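Local atomic coordinates of Acarbose/maltose binding protein GacH (Streptomyces glaucescens, PDB entry 3K01), a protein that binds acarbose and an acarbose homolog as the solute receptor of an ABC transporter, and probably also binds maltose. Residues 102-107 with 301-305; 71-75 with 97-103. All blocks are in the same frame, centred on the assembly; numbering follows the deposited sequence. Where two conformers were deposited one is given.

Contact 1: 102-107 with 301-305; sequences GYLAPL and SVYAG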
loop_
_atom_site.group_PDB
_atom_site.type_symbol
_atom_site.label_atom_id
_atom_site.label_comp_id
_atom_site.label_asym_id
_atom_site.label_seq_id
_atom_site.Cartn_x
_atom_site.Cartn_y
_atom_site.Cartn_z
ATOM N N GLY A 102 20.429 2.866 -10.229
ATOM C CA GLY A 102 20.708 3.418 -11.553
ATOM C C GLY A 102 19.843 2.853 -12.665
ATOM O O GLY A 102 20.144 3.035 -13.858
ATOM N N TYR A 103 18.760 2.144 -12.348
ATOM C CA TYR A 103 18.000 1.461 -13.401
ATOM C C TYR A 103 16.777 2.199 -13.962
ATOM O O TYR A 103 16.143 1.680 -14.894
ATOM C CB TYR A 103 17.551 0.086 -12.912
ATOM C CG TYR A 103 18.646 -0.909 -12.635
ATOM C CD1 TYR A 103 19.891 -0.830 -13.258
ATOM C CD2 TYR A 103 18.402 -1.971 -11.779
ATOM C CE1 TYR A 103 20.888 -1.806 -12.959
ATOM C CE2 TYR A 103 19.364 -2.925 -11.499
ATOM C CZ TYR A 103 20.586 -2.836 -12.092
ATOM O OH TYR A 103 21.567 -3.780 -11.816
ATOM N N LEU A 104 16.464 3.374 -13.416
ATOM C CA LEU A 104 15.311 4.144 -13.894
ATOM C C LEU A 104 15.702 5.433 -14.573
ATOM O O LEU A 104 16.570 6.161 -14.080
ATOM C CB LEU A 104 14.292 4.399 -12.765
ATOM C CG LEU A 104 13.740 3.160 -12.047
ATOM C CD1 LEU A 104 12.651 3.585 -11.064
ATOM C CD2 LEU A 104 13.220 2.125 -13.034
ATOM N N ALA A 105 15.033 5.720 -15.683
ATOM C CA ALA A 105 15.241 6.999 -16.373
ATOM C C ALA A 105 14.589 8.133 -15.602
ATOM O O ALA A 105 13.447 8.014 -15.163
ATOM C CB ALA A 105 14.615 6.927 -17.766
ATOM N N PRO A 106 15.278 9.266 -15.438
ATOM C CA PRO A 106 14.594 10.392 -14.790
ATOM C C PRO A 106 13.569 11.014 -15.734
ATOM O O PRO A 106 13.806 11.101 -16.943
ATOM C CB PRO A 106 15.739 11.378 -14.529
ATOM C CG PRO A 106 16.737 11.091 -15.621
ATOM C CD PRO A 106 16.675 9.588 -15.812
ATOM N N LEU A 107 12.448 11.466 -15.192
ATOM C CA LEU A 107 11.340 11.910 -16.008
ATOM C C LEU A 107 11.127 13.412 -15.948
ATOM O O LEU A 107 10.312 13.941 -16.699
ATOM C CB LEU A 107 10.061 11.163 -15.602
ATOM C CG LEU A 107 10.099 9.641 -15.725
ATOM C CD1 LEU A 107 8.744 9.042 -15.347
ATOM C CD2 LEU A 107 10.491 9.173 -17.121
ATOM N N SER A 301 7.364 3.102 -14.405
ATOM C CA SER A 301 8.688 3.682 -14.584
ATOM C C SER A 301 9.277 3.268 -15.915
ATOM O O SER A 301 8.867 2.269 -16.513
ATOM C CB SER A 301 9.599 3.214 -13.457
ATOM O OG SER A 301 9.098 3.673 -12.219
ATOM N N VAL A 302 10.248 4.038 -16.372
ATOM C CA VAL A 302 10.930 3.803 -17.634
ATOM C C VAL A 302 12.338 3.316 -17.304
ATOM O O VAL A 302 13.016 3.905 -16.464
ATOM C CB VAL A 302 10.982 5.094 -18.460
ATOM C CG1 VAL A 302 11.787 4.865 -19.736
ATOM C CG2 VAL A 302 9.561 5.614 -18.796
ATOM N N TYR A 303 12.751 2.227 -17.944
ATOM C CA TYR A 303 14.095 1.709 -17.764
ATOM C C TYR A 303 15.141 2.688 -18.275
ATOM O O TYR A 303 15.037 3.212 -19.392
ATOM C CB TYR A 303 14.176 0.372 -18.471
ATOM C CG TYR A 303 15.570 -0.185 -18.661
ATOM C CD1 TYR A 303 16.471 -0.296 -17.592
ATOM C CD2 TYR A 303 15.982 -0.608 -19.917
ATOM C CE1 TYR A 303 17.751 -0.820 -17.783
ATOM C CE2 TYR A 303 17.272 -1.148 -20.113
ATOM C CZ TYR A 303 18.130 -1.241 -19.042
ATOM O OH TYR A 303 19.416 -1.743 -19.228
ATOM N N ALA A 304 16.170 2.924 -17.469
ATOM C CA ALA A 304 17.208 3.915 -17.802
ATOM C C ALA A 304 17.866 3.632 -19.136
ATOM O O ALA A 304 18.236 4.566 -19.843
ATOM C CB ALA A 304 18.265 3.980 -16.696
ATOM N N GLY A 305 18.038 2.356 -19.471
ATOM C CA GLY A 305 18.741 1.963 -20.710
ATOM C C GLY A 305 17.810 1.725 -21.887
ATOM O O GLY A 305 18.233 1.174 -22.911
HETATM O O HOH W 1 11.241 6.324 -15.026
#

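Contact 2: 71-75 with 97-103; sequences NAKFK and DFASIGY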
loop_
_atom_site.group_PDB
_atom_site.type_symbol
_atom_site.label_atom_id
_atom_site.label_comp_id
_atom_site.label_asym_id
_atom_site.label_seq_id
_atom_site.Cartn_x
_atom_site.Cartn_y
_atom_site.Cartn_z
ATOM N N ASN A 71 10.545 -7.937 -9.131
ATOM C CA ASN A 71 11.665 -7.118 -8.660
ATOM C C ASN A 71 13.004 -7.721 -9.064
ATOM O O ASN A 71 13.850 -7.051 -9.667
ATOM C CB ASN A 71 11.549 -6.886 -7.144
ATOM C CG ASN A 71 12.601 -5.926 -6.600
ATOM O OD1 ASN A 71 13.780 -6.242 -6.589
ATOM N ND2 ASN A 71 12.176 -4.771 -6.112
ATOM N N ALA A 72 13.187 -9.004 -8.769
ATOM C CA ALA A 72 14.416 -9.689 -9.125
ATOM C C ALA A 72 14.587 -9.822 -10.642
ATOM O O ALA A 72 15.685 -9.655 -11.156
ATOM C CB ALA A 72 14.477 -11.059 -8.452
ATOM N N LYS A 73 13.506 -10.102 -11.358
ATOM C CA LYS A 73 13.607 -10.262 -12.807
ATOM C C LYS A 73 14.090 -8.957 -13.449
ATOM O O LYS A 73 14.943 -8.959 -14.334
ATOM C CB LYS A 73 12.255 -10.683 -13.375
ATOM C CG LYS A 73 12.287 -11.146 -14.826
ATOM C CD LYS A 73 10.883 -11.341 -15.383
ATOM C CE LYS A 73 10.866 -11.806 -16.851
ATOM N NZ LYS A 73 11.500 -13.127 -17.048
ATOM N N PHE A 74 13.562 -7.832 -12.966
ATOM C CA PHE A 74 13.919 -6.537 -13.540
ATOM C C PHE A 74 15.362 -6.200 -13.204
ATOM O O PHE A 74 16.142 -5.793 -14.081
ATOM C CB PHE A 74 12.977 -5.420 -13.072
ATOM C CG PHE A 74 13.368 -4.062 -13.577
ATOM C CD1 PHE A 74 13.148 -3.740 -14.910
ATOM C CD2 PHE A 74 13.980 -3.132 -12.743
ATOM C CE1 PHE A 74 13.495 -2.480 -15.404
ATOM C CE2 PHE A 74 14.344 -1.873 -13.227
ATOM C CZ PHE A 74 14.103 -1.560 -14.568
ATOM N N LYS A 75 15.748 -6.412 -11.947
ATOM C CA LYS A 75 17.126 -6.121 -11.573
ATOM C C LYS A 75 18.118 -6.976 -12.342
ATOM O O LYS A 75 19.183 -6.498 -12.719
ATOM C CB LYS A 75 17.317 -6.298 -10.068
ATOM C CG LYS A 75 16.675 -5.200 -9.253
ATOM C CD LYS A 75 17.002 -5.398 -7.767
ATOM C CE LYS A 75 16.410 -4.274 -6.945
ATOM N NZ LYS A 75 16.731 -4.430 -5.496
ATOM N N ASP A 97 14.053 1.835 -4.784
ATOM C CA ASP A 97 14.879 0.628 -4.883
ATOM C C ASP A 97 15.585 0.657 -6.254
ATOM O O ASP A 97 16.826 0.667 -6.344
ATOM C CB ASP A 97 13.970 -0.605 -4.704
ATOM C CG ASP A 97 14.715 -1.916 -4.637
ATOM O OD1 ASP A 97 15.964 -1.909 -4.575
ATOM O OD2 ASP A 97 13.999 -2.939 -4.641
ATOM N N PHE A 98 14.821 0.696 -7.334
ATOM C CA PHE A 98 15.415 0.634 -8.683
ATOM C C PHE A 98 16.190 1.908 -9.001
ATOM O O PHE A 98 17.239 1.836 -9.644
ATOM C CB PHE A 98 14.316 0.464 -9.725
ATOM C CG PHE A 98 13.541 -0.842 -9.651
ATOM C CD1 PHE A 98 14.053 -2.006 -9.080
ATOM C CD2 PHE A 98 12.297 -0.885 -10.230
ATOM C CE1 PHE A 98 13.271 -3.182 -9.058
ATOM C CE2 PHE A 98 11.517 -2.045 -10.217
ATOM C CZ PHE A 98 12.013 -3.191 -9.624
ATOM N N ALA A 99 15.701 3.076 -8.595
ATOM C CA ALA A 99 16.408 4.320 -8.944
ATOM C C ALA A 99 17.751 4.391 -8.225
ATOM O O ALA A 99 18.733 4.919 -8.794
ATOM C CB ALA A 99 15.565 5.534 -8.632
ATOM N N SER A 100 17.804 3.896 -6.991
ATOM C CA SER A 100 19.013 3.958 -6.196
ATOM C C SER A 100 20.151 3.161 -6.786
ATOM O O SER A 100 21.306 3.388 -6.389
ATOM C CB SER A 100 18.766 3.475 -4.764
ATOM O OG SER A 100 18.593 2.067 -4.747
ATOM N N ILE A 101 19.840 2.216 -7.672
ATOM C CA ILE A 101 20.876 1.410 -8.356
ATOM C C ILE A 101 20.964 1.708 -9.851
ATOM O O ILE A 101 21.546 0.951 -10.620
ATOM C CB ILE A 101 20.755 -0.092 -8.057
ATOM C CG1 ILE A 101 19.376 -0.623 -8.460
ATOM C CG2 ILE A 101 21.012 -0.340 -6.564
ATOM C CD1 ILE A 101 19.226 -2.125 -8.231
ATOM N N GLY A 102 20.429 2.866 -10.229
ATOM C CA GLY A 102 20.708 3.418 -11.553
ATOM C C GLY A 102 19.843 2.853 -12.665
ATOM O O GLY A 102 20.144 3.035 -13.858
ATOM N N TYR A 103 18.760 2.144 -12.348
ATOM C CA TYR A 103 18.000 1.461 -13.401
ATOM C C TYR A 103 16.777 2.199 -13.962
ATOM O O TYR A 103 16.143 1.680 -14.894
ATOM C CB TYR A 103 17.551 0.086 -12.912
ATOM C CG TYR A 103 18.646 -0.909 -12.635
ATOM C CD1 TYR A 103 19.891 -0.830 -13.258
ATOM C CD2 TYR A 103 18.402 -1.971 -11.779
ATOM C CE1 TYR A 103 20.888 -1.806 -12.959
ATOM C CE2 TYR A 103 19.364 -2.925 -11.499
ATOM C CZ TYR A 103 20.586 -2.836 -12.092
ATOM O OH TYR A 103 21.567 -3.780 -11.816
HETATM O O HOH W 2 21.147 -5.767 -10.124
#

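Contact 1: 102-107 with 301-305
Leu104 and Tyr303 face each other in a single beta bridge, with 4.7 Å between Leu104 CA and Tyr303 CA. The bridge fastens the loop that follows helix 92-100 to the end of strand 293-302, part of the large mixed sheet of this solute-binding protein fold. Two backbone bonds flank the pair. Ala304 N donates to Tyr103 O over 2.9 Å, and Ala105 N donates to Val302 O over 2.8 Å. Both N-H groups point nearly straight at their acceptors, at 170°.

The Leu104 side chain starts at CB, 3.9 Å from Val302 O. Its CG lies beside the backbone N and anti to the carbonyl carbon (chi1 -57°), and from there the branches fork over the strand. CD1 lies nearest Ser301 OG, a hydroxyl bonded to Tyr134 O, while CD2 rests on Ser301 CB at 3.8 Å and also borders Val302 O. Tyr134 of strand 132-148 also packs on this leucine.

Val302 spreads its two methyls between different partners. CG1 lies beside Ala105 CB, while the Val302 and Leu107 side chains meet at an oblique angle, CG2 lying 4.0 Å from Leu107 CD2, and helix 309-320 covers the same valine. Tyr303 turns its ring edge to the loop, its CD1 lying 3.4 Å from Tyr103 O near the ring plane. A water adds a further link, accepting from Val302 N at 2.8 Å and lying within hydrogen-bonding distance of Ala105 O, though it has more acceptors near it than protons to give.

Contact 2: 71-75 with 97-103
Phe74 and Phe98 meet where helix 67-79 packs beside helix 92-100, the first belonging to a beta-alpha-beta crossover from strand 58-64 to the parallel-running strand 87-91, the second following directly on that strand. Both phenylalanines also pack on Met88 of strand 87-91, against the sheet.

Among the apolar contacts, the two rings are inclined at 48°, with centroids 4.6 Å apart. Phe74 CD2 sits over the centre of one face of the Phe98 ring, 3.5 Å above its plane, while Lys75 CE lies in that plane at the ring edge. Phe74 CE2 reaches Tyr103 CB at 3.8 Å. Lys75 runs extended beyond CG, and its methylenes cross the tip of Ile101 almost at a right angle, CE lying 3.8 Å from Ile101 CD1.

The charged and polar bonds converge on Asp97: with its CG anti to the backbone N (chi1 -174°), the carboxylate is swung toward helix 67-79. Lys75 NZ forms a salt bridge with Asp97 OD1 at 2.8 Å, on the syn side. Asn71 ND2 takes OD2 from the anti side at 3.0 Å, the acceptor lying close to the amide plane. With one hydrogen bond on each oxygen, both donors somewhat out of the carboxylate plane and NZ also near OD2, its rotation is probably restrained.

Backbone bonds end helix 92-100 in a Schellman motif: Gly102 is the C-prime residue, Tyr103 N bonds to Phe98 O and Gly102 N to Ala99 O. One water in the plane of the Tyr103 ring lies 2.6 Å from Tyr103 OH and donates a weak bond to Lys75 O.

The contacts share Gly102 and Tyr103, their centres about 9 Å apart. Contact 2 joins two helices and the turn that ends one of them; contact 1 takes the chain onward from that turn and ties it to a strand end. Their chemistry differs: side chains carry the salt bridge and the amide-to-carboxylate hydrogen bond of contact 2, whereas backbone groups make the direct hydrogen bonds of contact 1. Both are partly buried: leucine and valine lie inside contact 1, phenylalanines inside contact 2, where Lys75, Asn71 and Asp97 are partly exposed and Ile101, like Gly102, is exposed. The apolar parts adjoin, Leu104 CG packing 3.6 Å from Phe98 CB and Tyr303 CD1 4.0 Å from Phe74 CZ.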